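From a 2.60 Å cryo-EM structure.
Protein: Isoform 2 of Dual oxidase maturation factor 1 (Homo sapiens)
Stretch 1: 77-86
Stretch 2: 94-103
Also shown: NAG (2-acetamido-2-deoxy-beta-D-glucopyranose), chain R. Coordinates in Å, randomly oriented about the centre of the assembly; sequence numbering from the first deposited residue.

Stretch 1, residues 77-86: SVGQVSTNTS
Stretch 2 94-103: WISADIGLQV

Residues 77-86 and 94-103 are two antiparallel β-strands of one chain. Their N-to-C directions differ by 152°, and their axes approach to 4.5 Å. Together they bury 875 Å². Both strands are extended; phi/psi is -123/104 at S77, -63/143 at S86, -107/153 at W94 and -87/120 at V103. The register pairs S77 with V103 and runs residue by residue to S86 with W94. Hydrogen-bonded and non-hydrogen-bonded pairs alternate. In the first, backbone N-H and C=O groups satisfy each other; in the second, CA-H groups face carbonyls of the other strand. Side chains of S77, V81, T83 and T85 share one sheet face with V103, L101, I99, A97 and I95. V78, Q80, S82 and N84 share the other with Q102, D98 and S96.

S77 N donates to V103 O and V103 N to S77 O, both at 2.9 Å. The S77 side chain (m) meets that of V103 (t), CB to CB, at 3.7 Å. V78 (m) lies in a non-hydrogen-bonded pair. V78 CA makes a CA-H...O contact with L101 O at 3.2 Å, and V78 CG1 lies 4.3 Å from CG of Q102 (m, t).

G79 N hydrogen-bonds to L101 O and L101 N to G79 O, each at 2.9 Å. L101 is t, p. Q80 (t, t) pairs with G100, CA to CA at 4.1 Å. G100 CA lies 3.1 Å from G79 O in a CA-H...O contact; an ideal CB on G100 would be tight against G79 O, at 3.3 Å.

V81 (t) repeats the pair of hydrogen bonds: V81 N to I99 O and I99 N to V81 O, both 2.9 Å. S82 (m) sits beside D98 (m, chi2 129°), CA to CA at 4.3 Å. S82 OG donates to D98 OD2 at 2.4 Å, a very short hydrogen bond from hydroxyl to carboxylate.

T83 N hydrogen-bonds to A97 O and A97 N to T83 O, each at 2.9 Å. T83 (p) has OG1 3.2 Å from I99 CD1, a van der Waals contact; I99 is m, t. N84 (m, chi2 -70°) carries the glycan: N84 ND2 is covalently bonded to NAG C1 at 1.4 Å. N84 OD1 lies 3.2 Å from S96 CB; S96 is t. The acetamido methyl NAG C8 reaches S82 O at 3.2 Å.

T85 (p) makes the last hydrogen-bonded pair, with T85 N to I95 O and I95 N to T85 O at 2.9 Å; I95 is p, t. W94 (chi1 -79°, chi2 27°) lays its indole along the end of stretch 1. T85 CA stands over the six-membered ring of W94, 4.3 Å from its centroid, in a CH-pi contact. S86 (p) has CA over the same ring system, 3.7 Å from W94 CD1. The CA-to-CB bonds of S86 and W94 point sideways and diverge.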

# COMPACT_ATOMS: atom_id res chain seq x y z
N SER B 77 -11.90 -25.32 11.94
CA SER B 77 -12.59 -26.58 11.68
C SER B 77 -11.53 -27.62 11.33
O SER B 77 -11.00 -27.62 10.21
CB SER B 77 -13.62 -26.43 10.57
OG SER B 77 -14.61 -25.47 10.92
N VAL B 78 -11.21 -28.51 12.26
CA VAL B 78 -10.13 -29.46 12.07
C VAL B 78 -10.69 -30.87 11.99
O VAL B 78 -11.70 -31.21 12.61
CB VAL B 78 -9.07 -29.36 13.20
CG1 VAL B 78 -8.54 -27.93 13.30
CG2 VAL B 78 -9.65 -29.82 14.53
N GLY B 79 -10.02 -31.69 11.18
CA GLY B 79 -10.34 -33.10 11.08
C GLY B 79 -9.14 -33.86 10.59
O GLY B 79 -8.27 -33.30 9.91
N GLN B 80 -9.08 -35.14 10.93
CA GLN B 80 -7.92 -35.95 10.57
C GLN B 80 -8.30 -37.42 10.55
O GLN B 80 -8.97 -37.90 11.47
CB GLN B 80 -6.76 -35.71 11.56
CG GLN B 80 -5.57 -36.63 11.35
CD GLN B 80 -4.44 -36.33 12.31
OE1 GLN B 80 -4.32 -35.22 12.82
NE2 GLN B 80 -3.61 -37.34 12.58
N VAL B 81 -7.88 -38.13 9.50
CA VAL B 81 -8.09 -39.57 9.37
C VAL B 81 -6.78 -40.21 8.94
O VAL B 81 -5.89 -39.56 8.41
CB VAL B 81 -9.22 -39.92 8.37
CG1 VAL B 81 -9.80 -41.29 8.68
CG2 VAL B 81 -10.30 -38.87 8.38
N SER B 82 -6.68 -41.52 9.19
CA SER B 82 -5.58 -42.34 8.70
C SER B 82 -6.15 -43.30 7.66
O SER B 82 -7.04 -44.09 7.97
CB SER B 82 -4.91 -43.11 9.84
OG SER B 82 -4.49 -42.23 10.87
N THR B 83 -5.63 -43.23 6.43
CA THR B 83 -6.23 -43.96 5.32
C THR B 83 -5.15 -44.51 4.40
O THR B 83 -3.98 -44.13 4.46
CB THR B 83 -7.18 -43.07 4.50
OG1 THR B 83 -6.49 -41.88 4.09
CG2 THR B 83 -8.41 -42.68 5.31
N ASN B 84 -5.57 -45.44 3.54
CA ASN B 84 -4.82 -45.87 2.38
C ASN B 84 -5.50 -45.28 1.15
O ASN B 84 -6.68 -45.53 0.91
CB ASN B 84 -4.76 -47.39 2.27
CG ASN B 84 -4.00 -48.04 3.40
OD1 ASN B 84 -2.78 -47.92 3.49
ND2 ASN B 84 -4.71 -48.75 4.27
N THR B 85 -4.75 -44.49 0.37
CA THR B 85 -5.33 -43.78 -0.76
C THR B 85 -4.34 -43.73 -1.91
O THR B 85 -3.13 -43.84 -1.73
CB THR B 85 -5.76 -42.36 -0.38
OG1 THR B 85 -4.76 -41.76 0.44
CG2 THR B 85 -7.09 -42.36 0.35
N SER B 86 -4.88 -43.54 -3.12
CA SER B 86 -4.04 -43.31 -4.29
C SER B 86 -3.25 -42.02 -4.12
O SER B 86 -3.75 -41.03 -3.57
CB SER B 86 -4.90 -43.25 -5.55
OG SER B 86 -5.85 -42.20 -5.47
N TRP B 94 -0.66 -47.27 -3.81
CA TRP B 94 -1.36 -46.54 -2.76
C TRP B 94 -0.41 -46.24 -1.61
O TRP B 94 0.57 -46.95 -1.38
CB TRP B 94 -2.56 -47.33 -2.25
CG TRP B 94 -3.77 -47.24 -3.13
CD1 TRP B 94 -3.78 -47.02 -4.48
CD2 TRP B 94 -5.14 -47.37 -2.73
NE1 TRP B 94 -5.08 -47.00 -4.94
CE2 TRP B 94 -5.93 -47.21 -3.88
CE3 TRP B 94 -5.77 -47.59 -1.50
CZ2 TRP B 94 -7.32 -47.28 -3.85
CZ3 TRP B 94 -7.15 -47.66 -1.47
CH2 TRP B 94 -7.91 -47.51 -2.64
N ILE B 95 -0.72 -45.17 -0.88
CA ILE B 95 0.06 -44.75 0.27
C ILE B 95 -0.82 -44.80 1.51
O ILE B 95 -2.03 -44.56 1.45
CB ILE B 95 0.65 -43.33 0.10
CG1 ILE B 95 -0.47 -42.31 -0.10
CG2 ILE B 95 1.62 -43.30 -1.07
CD1 ILE B 95 -0.05 -40.88 0.15
N SER B 96 -0.20 -45.12 2.64
CA SER B 96 -0.83 -45.03 3.95
C SER B 96 -0.42 -43.71 4.58
O SER B 96 0.78 -43.46 4.79
CB SER B 96 -0.41 -46.20 4.84
OG SER B 96 -0.88 -46.02 6.17
N ALA B 97 -1.39 -42.85 4.86
CA ALA B 97 -1.08 -41.51 5.33
C ALA B 97 -2.22 -40.97 6.18
O ALA B 97 -3.36 -41.42 6.09
CB ALA B 97 -0.80 -40.56 4.16
N ASP B 98 -1.87 -39.98 7.00
CA ASP B 98 -2.86 -39.18 7.71
C ASP B 98 -3.24 -37.99 6.84
O ASP B 98 -2.37 -37.19 6.44
CB ASP B 98 -2.32 -38.70 9.06
CG ASP B 98 -1.92 -39.84 9.97
OD1 ASP B 98 -0.79 -39.82 10.49
OD2 ASP B 98 -2.74 -40.76 10.17
N ILE B 99 -4.52 -37.89 6.53
CA ILE B 99 -5.08 -36.79 5.75
C ILE B 99 -5.88 -35.91 6.71
O ILE B 99 -6.77 -36.40 7.42
CB ILE B 99 -5.96 -37.30 4.60
CG1 ILE B 99 -5.23 -38.43 3.86
CG2 ILE B 99 -6.30 -36.17 3.65
CD1 ILE B 99 -6.02 -39.03 2.73
N GLY B 100 -5.55 -34.63 6.73
CA GLY B 100 -6.17 -33.70 7.65
C GLY B 100 -6.65 -32.45 6.95
O GLY B 100 -6.04 -31.96 6.00
N LEU B 101 -7.77 -31.94 7.45
CA LEU B 101 -8.39 -30.72 6.95
C LEU B 101 -8.34 -29.68 8.07
O LEU B 101 -8.69 -29.99 9.21
CB LEU B 101 -9.83 -30.98 6.52
CG LEU B 101 -10.48 -30.02 5.53
CD1 LEU B 101 -9.79 -30.11 4.17
CD2 LEU B 101 -11.96 -30.33 5.41
N GLN B 102 -7.91 -28.47 7.74
CA GLN B 102 -7.79 -27.37 8.69
C GLN B 102 -8.42 -26.14 8.05
O GLN B 102 -7.75 -25.38 7.35
CB GLN B 102 -6.33 -27.13 9.07
CG GLN B 102 -5.73 -28.16 10.00
CD GLN B 102 -4.29 -27.86 10.35
OE1 GLN B 102 -3.47 -27.58 9.48
NE2 GLN B 102 -3.97 -27.92 11.64
N VAL B 103 -9.72 -25.95 8.28
CA VAL B 103 -10.46 -24.84 7.69
C VAL B 103 -10.33 -23.64 8.62
O VAL B 103 -10.73 -23.70 9.78
CB VAL B 103 -11.93 -25.21 7.47
CG1 VAL B 103 -12.63 -24.12 6.70
CG2 VAL B 103 -12.04 -26.54 6.74
C1 NAG R . -4.09 -49.42 5.38
C2 NAG R . -5.12 -49.82 6.44
C3 NAG R . -4.46 -50.60 7.56
C4 NAG R . -3.69 -51.79 7.00
C5 NAG R . -2.71 -51.32 5.93
C6 NAG R . -2.00 -52.46 5.24
C7 NAG R . -7.13 -48.49 6.92
C8 NAG R . -7.66 -47.22 7.51
N2 NAG R . -5.80 -48.64 6.97
O3 NAG R . -5.45 -51.05 8.48
O4 NAG R . -2.97 -52.45 8.03
O5 NAG R . -3.41 -50.59 4.91
O6 NAG R . -2.92 -53.37 4.65
O7 NAG R . -7.87 -49.33 6.42